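Local coordinates for inositol monophosphatase family protein (Staphylococcus aureus, PDB 5I3S), which probably hydrolyses inositol monophosphate or a related sugar phosphate, as a metal-dependent phosphatase of the inositol monophosphatase family, at residues 105-115 and 209-217. Residues are numbered along the deposited sequence; the frame is centred on the assembly and turned at random.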
loop_
_atom_site.group_PDB
_atom_site.type_symbol
_atom_site.label_atom_id
_atom_site.label_comp_id
_atom_site.label_asym_id
_atom_site.label_seq_id
_atom_site.Cartn_x
_atom_site.Cartn_y
_atom_site.Cartn_z
ATOM N N TYR A 105 12.697 20.232 16.241
ATOM C CA TYR A 105 12.982 19.936 17.645
ATOM C C TYR A 105 13.684 21.141 18.259
ATOM O O TYR A 105 14.526 21.751 17.608
ATOM C CB TYR A 105 13.872 18.684 17.738
ATOM C CG TYR A 105 13.149 17.330 17.673
ATOM C CD1 TYR A 105 13.276 16.429 18.718
ATOM C CD2 TYR A 105 12.385 16.930 16.548
ATOM C CE1 TYR A 105 12.652 15.183 18.693
ATOM C CE2 TYR A 105 11.742 15.681 16.508
ATOM C CZ TYR A 105 11.873 14.794 17.595
ATOM O OH TYR A 105 11.290 13.519 17.653
ATOM N N ILE A 106 13.329 21.482 19.502
ATOM C CA ILE A 106 14.027 22.567 20.248
ATOM C C ILE A 106 14.696 22.025 21.524
ATOM O O ILE A 106 14.035 21.439 22.376
ATOM C CB ILE A 106 13.093 23.760 20.592
ATOM C CG1 ILE A 106 12.385 24.296 19.337
ATOM C CG2 ILE A 106 13.883 24.895 21.242
ATOM C CD1 ILE A 106 11.044 24.952 19.645
ATOM N N ASP A 107 16.011 22.224 21.621
ATOM C CA ASP A 107 16.830 21.764 22.748
ATOM C C ASP A 107 16.553 20.313 23.044
ATOM O O ASP A 107 16.302 19.949 24.194
ATOM C CB ASP A 107 16.612 22.651 23.993
ATOM C CG ASP A 107 17.226 24.065 23.823
ATOM O OD1 ASP A 107 18.451 24.170 23.590
ATOM O OD2 ASP A 107 16.480 25.059 23.903
ATOM N N GLY A 108 16.563 19.496 21.985
ATOM C CA GLY A 108 16.355 18.049 22.090
ATOM C C GLY A 108 14.907 17.583 22.126
ATOM O O GLY A 108 14.647 16.386 22.019
ATOM N N LYS A 109 13.972 18.526 22.216
ATOM C CA LYS A 109 12.575 18.232 22.506
ATOM C C LYS A 109 11.682 18.516 21.273
ATOM O O LYS A 109 11.835 19.570 20.634
ATOM C CB LYS A 109 12.129 19.042 23.736
ATOM C CG LYS A 109 12.071 18.238 25.048
ATOM C CD LYS A 109 10.651 17.740 25.360
ATOM C CE LYS A 109 10.609 16.404 26.103
ATOM N NZ LYS A 109 10.861 15.236 25.200
ATOM N N PRO A 110 10.761 17.574 20.928
ATOM C CA PRO A 110 9.806 17.744 19.824
ATOM C C PRO A 110 8.956 19.017 19.865
ATOM O O PRO A 110 8.253 19.232 20.848
ATOM C CB PRO A 110 8.875 16.533 19.971
ATOM C CG PRO A 110 9.664 15.516 20.714
ATOM C CD PRO A 110 10.618 16.266 21.590
ATOM N N TYR A 111 8.975 19.821 18.797
ATOM C CA TYR A 111 8.113 21.018 18.708
ATOM C C TYR A 111 7.008 20.794 17.677
ATOM O O TYR A 111 5.843 20.926 17.993
ATOM C CB TYR A 111 8.950 22.256 18.346
ATOM C CG TYR A 111 8.199 23.531 17.922
ATOM C CD1 TYR A 111 7.632 24.411 18.870
ATOM C CD2 TYR A 111 8.124 23.900 16.581
ATOM C CE1 TYR A 111 6.985 25.593 18.473
ATOM C CE2 TYR A 111 7.469 25.066 16.177
ATOM C CZ TYR A 111 6.898 25.919 17.116
ATOM O OH TYR A 111 6.239 27.093 16.671
ATOM N N ALA A 112 7.366 20.449 16.451
ATOM C CA ALA A 112 6.366 20.310 15.398
ATOM C C ALA A 112 6.769 19.208 14.420
ATOM O O ALA A 112 7.957 18.970 14.249
ATOM C CB ALA A 112 6.215 21.638 14.657
ATOM N N GLY A 113 5.786 18.572 13.788
ATOM C CA GLY A 113 6.024 17.636 12.693
ATOM C C GLY A 113 5.091 17.793 11.469
ATOM O O GLY A 113 3.881 18.182 11.600
ATOM N N PHE A 114 5.651 17.466 10.296
ATOM C CA PHE A 114 5.005 17.643 8.999
ATOM C C PHE A 114 5.312 16.484 8.066
ATOM O O PHE A 114 6.477 16.206 7.870
ATOM C CB PHE A 114 5.471 18.949 8.310
ATOM C CG PHE A 114 5.315 20.197 9.161
ATOM C CD1 PHE A 114 4.174 20.971 9.085
ATOM C CD2 PHE A 114 6.337 20.604 10.031
ATOM C CE1 PHE A 114 4.035 22.125 9.862
ATOM C CE2 PHE A 114 6.210 21.752 10.814
ATOM C CZ PHE A 114 5.059 22.516 10.723
ATOM N N VAL A 115 4.288 15.813 7.513
ATOM C CA VAL A 115 4.488 14.898 6.377
ATOM C C VAL A 115 3.517 15.253 5.237
ATOM O O VAL A 115 2.299 15.234 5.404
ATOM C CB VAL A 115 4.605 13.368 6.729
ATOM C CG1 VAL A 115 4.758 13.080 8.206
ATOM C CG2 VAL A 115 3.530 12.521 6.193
ATOM N N PHE A 209 11.352 9.280 10.526
ATOM C CA PHE A 209 10.344 9.231 11.553
ATOM C C PHE A 209 10.069 10.497 12.298
ATOM O O PHE A 209 9.018 10.585 12.935
ATOM C CB PHE A 209 10.594 8.098 12.542
ATOM C CG PHE A 209 11.922 8.147 13.220
ATOM C CD1 PHE A 209 12.154 9.025 14.259
ATOM C CD2 PHE A 209 12.936 7.271 12.826
ATOM C CE1 PHE A 209 13.359 9.023 14.915
ATOM C CE2 PHE A 209 14.159 7.277 13.458
ATOM C CZ PHE A 209 14.357 8.146 14.523
ATOM N N ALA A 210 10.960 11.476 12.219
ATOM C CA ALA A 210 10.822 12.679 13.055
ATOM C C ALA A 210 9.500 13.404 12.897
ATOM O O ALA A 210 8.848 13.685 13.883
ATOM C CB ALA A 210 11.974 13.631 12.816
ATOM N N GLY A 211 9.105 13.711 11.665
ATOM C CA GLY A 211 7.811 14.401 11.425
ATOM C C GLY A 211 6.656 13.542 11.804
ATOM O O GLY A 211 5.789 13.964 12.572
ATOM N N GLY A 212 6.646 12.296 11.304
ATOM C CA GLY A 212 5.546 11.413 11.584
ATOM C C GLY A 212 5.256 11.198 13.068
ATOM O O GLY A 212 4.085 11.035 13.476
ATOM N N LEU A 213 6.340 11.141 13.852
ATOM C CA LEU A 213 6.270 10.846 15.279
ATOM C C LEU A 213 5.476 11.892 16.078
ATOM O O LEU A 213 4.744 11.538 16.994
ATOM C CB LEU A 213 7.663 10.724 15.857
ATOM C CG LEU A 213 7.899 9.487 16.673
ATOM C CD1 LEU A 213 7.582 8.167 15.950
ATOM C CD2 LEU A 213 9.364 9.545 17.089
ATOM N N VAL A 214 5.596 13.156 15.693
ATOM C CA VAL A 214 4.903 14.250 16.409
ATOM C C VAL A 214 3.403 14.115 16.206
ATOM O O VAL A 214 2.610 14.263 17.160
ATOM C CB VAL A 214 5.418 15.649 15.947
ATOM C CG1 VAL A 214 4.709 16.799 16.669
ATOM C CG2 VAL A 214 6.932 15.755 16.147
ATOM N N ILE A 215 3.022 13.772 14.974
ATOM C CA ILE A 215 1.615 13.551 14.586
ATOM C C ILE A 215 1.034 12.334 15.341
ATOM O O ILE A 215 -0.038 12.387 15.969
ATOM C CB ILE A 215 1.504 13.426 13.023
ATOM C CG1 ILE A 215 1.885 14.764 12.349
ATOM C CG2 ILE A 215 0.105 13.030 12.596
ATOM C CD1 ILE A 215 2.410 14.684 10.938
ATOM N N LEU A 216 1.772 11.243 15.311
ATOM C CA LEU A 216 1.406 10.041 16.043
ATOM C C LEU A 216 1.146 10.336 17.495
ATOM O O LEU A 216 0.158 9.917 18.039
ATOM C CB LEU A 216 2.578 9.015 15.950
ATOM C CG LEU A 216 2.406 7.513 16.157
ATOM C CD1 LEU A 216 3.371 6.920 17.164
ATOM C CD2 LEU A 216 0.976 7.078 16.420
ATOM N N TYR A 217 2.049 11.054 18.136
ATOM C CA TYR A 217 1.935 11.273 19.565
ATOM C C TYR A 217 0.694 12.184 19.915
ATOM O O TYR A 217 -0.005 11.914 20.907
ATOM C CB TYR A 217 3.263 11.766 20.157
ATOM C CG TYR A 217 4.371 10.691 20.384
ATOM C CD1 TYR A 217 4.093 9.328 20.694
ATOM C CD2 TYR A 217 5.699 11.078 20.389
#
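Gly113 and Gly211 bring strand and helix almost backbone to backbone, their CA atoms 3.9 Å apart. The axes of 109-115 and 209-217 approach to 5.8 Å and cross at -109°; with no side chain on either glycine, Gly113 CA lies 3.7 Å from Gly211 O. No hydrogen bond joins the two segments, so van der Waals packing does the work.

Val214, one turn along the helix, rests both methyls on the strand backbone, with CG1 3.6 Å from Gly113 N and CG2 3.9 Å from Ala112 C. Because CG1 lies anti to the valine's own backbone N (chi1 180°), CG2 falls beside that N and is the branch that meets Pro110 CB. Past the glycines, Ile215 CD1 comes within 3.9 Å of Val115 CG1, which also sits 3.7 Å from Gly212 N.

Toward the hairpin turn the packing slackens. The Tyr105 ring carries Pro110 CA over one face and meets Ala210 CB obliquely, 4.2 Å from CE2, while the type I' turn from Ile106 to Lys109 swings clear of the helix, with Asp107 and Lys109 exposed. In a classic beta bulge just before Gly113, Tyr111 and Ala112 both pair with Ile104, and both side chains point away from the helix.

The helix thus packs across one face of the large mixed sheet of this sugar phosphatase fold. Ile215 reaches strand 122-127 and Val115 meets helix 184-193, whereas Tyr111, Ala112 and Phe114 turn away from 209-217 to pack against helix 2-24.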